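Local coordinates for protein PncC family amidohydrolase (Enterobacter asburiae, PDB 6L19) that probably acts as an amidohydrolase of the PncC (competence- and damage-inducible CinA C-terminal) family, whose relatives deamidate nicotinamide mononucleotide, at residues Gly110-Pro114 with Asp146-Val151. The protein carries 3 engineered substitutions. Where two conformers were deposited one is given. Residues are numbered along the deposited sequence.
Sequences GYAGP and DCQDVV. With NA (sodium ion), chain D.
Ala112 is the bump of this contact, and the first turn of the C-terminal helix 147-165 supplies the hollow. Gly110-Pro114 leaves central strand 104-110 of the mixed sheet as a loop with a cis peptide before Pro114; its closest CA approach to Asp146-Val151 is Ala112 to Cys147, 4.8 Å. Ala112 CB points at the helix, 3.6 Å from Cys147 SG in the conformer given, 4.0 Å from Val151 CG2 and 4.3 Å from Val150 CG1 (all three chi1 t); Ala112 O lies 3.7 Å from Val150 CG2. Gly113 (phi/psi 107/171) brings its O to 3.5 Å from Cys147 CB; a CB there would jam against Ala112 O. The Tyr111 side chain touches Thr82 and Val84. Asp146, the N-cap, forms a capping box with Asp149: Asp149 N to Asp146 OD1 and Asp146 N to Asp149 OD2, both 2.9 Å. A sodium ion lies 2.9 Å from Ala112 N. Without hydrogen bonds between the segments, van der Waals packing (195 Å² buried) and one CA-H...O contact, Cys147 CA to Ala112 O (3.2 Å, 155°), hold loop to helix.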
loop_
_atom_site.group_PDB
_atom_site.type_symbol
_atom_site.label_atom_id
_atom_site.label_comp_id
_atom_site.label_asym_id
_atom_site.label_seq_id
_atom_site.Cartn_x
_atom_site.Cartn_y
_atom_site.Cartn_z
ATOM N N GLY A 110 -6.590 -10.577 7.819
ATOM C CA GLY A 110 -6.386 -11.346 9.033
ATOM C C GLY A 110 -6.530 -10.484 10.268
ATOM O O GLY A 110 -6.770 -9.280 10.183
ATOM N N TYR A 111 -6.394 -11.130 11.436
ATOM C CA TYR A 111 -6.402 -10.463 12.740
ATOM C C TYR A 111 -4.961 -10.455 13.237
ATOM O O TYR A 111 -4.484 -11.448 13.780
ATOM C CB TYR A 111 -7.314 -11.172 13.744
ATOM C CG TYR A 111 -8.781 -11.238 13.356
ATOM C CD1 TYR A 111 -9.576 -10.094 13.314
ATOM C CD2 TYR A 111 -9.365 -12.454 13.032
ATOM C CE1 TYR A 111 -10.933 -10.171 12.937
ATOM C CE2 TYR A 111 -10.704 -12.541 12.664
ATOM C CZ TYR A 111 -11.477 -11.404 12.616
ATOM O OH TYR A 111 -12.797 -11.532 12.246
ATOM N N ALA A 112 -4.250 -9.350 13.025
ATOM C CA ALA A 112 -2.850 -9.347 13.435
ATOM C C ALA A 112 -2.704 -9.337 14.955
ATOM O O ALA A 112 -1.680 -9.793 15.468
ATOM C CB ALA A 112 -2.111 -8.156 12.817
ATOM N N GLY A 113 -3.713 -8.855 15.679
ATOM C CA GLY A 113 -3.693 -8.862 17.123
ATOM C C GLY A 113 -3.467 -7.473 17.685
ATOM O O GLY A 113 -3.137 -6.528 16.956
ATOM N N PRO A 114 -3.609 -7.323 19.014
ATOM C CA PRO A 114 -3.823 -8.389 20.005
ATOM C C PRO A 114 -5.233 -8.985 20.021
ATOM O O PRO A 114 -5.405 -10.113 20.469
ATOM C CB PRO A 114 -3.533 -7.678 21.327
ATOM C CG PRO A 114 -3.966 -6.275 21.073
ATOM C CD PRO A 114 -3.558 -5.992 19.648
ATOM N N ASP A 146 3.216 -11.450 18.751
ATOM C CA ASP A 146 2.507 -10.183 18.794
ATOM C C ASP A 146 2.177 -9.726 17.368
ATOM O O ASP A 146 2.487 -10.398 16.380
ATOM C CB ASP A 146 3.301 -9.144 19.594
ATOM C CG ASP A 146 4.628 -8.765 18.950
ATOM O OD1 ASP A 146 4.847 -9.035 17.752
ATOM O OD2 ASP A 146 5.476 -8.180 19.667
ATOM N N CYS A 147 1.523 -8.568 17.265
ATOM C CA CYS A 147 1.025 -8.080 15.979
ATOM C C CYS A 147 2.153 -7.945 14.962
ATOM O O CYS A 147 2.002 -8.286 13.785
ATOM C CB CYS A 147 0.314 -6.739 16.202
ATOM S SG CYS A 147 -0.223 -5.820 14.733
ATOM N N GLN A 148 3.309 -7.440 15.400
ATOM C CA GLN A 148 4.415 -7.288 14.465
ATOM C C GLN A 148 4.942 -8.637 14.004
ATOM O O GLN A 148 5.306 -8.785 12.828
ATOM C CB GLN A 148 5.541 -6.456 15.072
ATOM C CG GLN A 148 5.112 -5.071 15.457
ATOM C CD GLN A 148 5.124 -4.891 16.958
ATOM O OE1 GLN A 148 4.192 -5.333 17.655
ATOM N NE2 GLN A 148 6.185 -4.255 17.476
ATOM N N ASP A 149 4.986 -9.636 14.904
ATOM C CA ASP A 149 5.415 -10.980 14.507
ATOM C C ASP A 149 4.472 -11.572 13.467
ATOM O O ASP A 149 4.917 -12.191 12.490
ATOM C CB ASP A 149 5.479 -11.927 15.713
ATOM C CG ASP A 149 6.401 -11.421 16.824
ATOM O OD1 ASP A 149 7.488 -10.855 16.523
ATOM O OD2 ASP A 149 6.026 -11.607 18.006
ATOM N N VAL A 150 3.163 -11.441 13.703
ATOM C CA VAL A 150 2.153 -11.984 12.788
ATOM C C VAL A 150 2.310 -11.361 11.403
ATOM O O VAL A 150 2.332 -12.057 10.380
ATOM C CB VAL A 150 0.742 -11.741 13.359
ATOM C CG1 VAL A 150 -0.365 -12.010 12.298
ATOM C CG2 VAL A 150 0.520 -12.594 14.628
ATOM N N VAL A 151 2.433 -10.036 11.362
ATOM C CA VAL A 151 2.610 -9.325 10.103
ATOM C C VAL A 151 3.857 -9.813 9.382
ATOM O O VAL A 151 3.828 -10.088 8.177
ATOM C CB VAL A 151 2.656 -7.809 10.362
ATOM C CG1 VAL A 151 3.189 -7.053 9.130
ATOM C CG2 VAL A 151 1.277 -7.315 10.785
HETATM NA NA NA D . -5.387 -6.797 12.405
#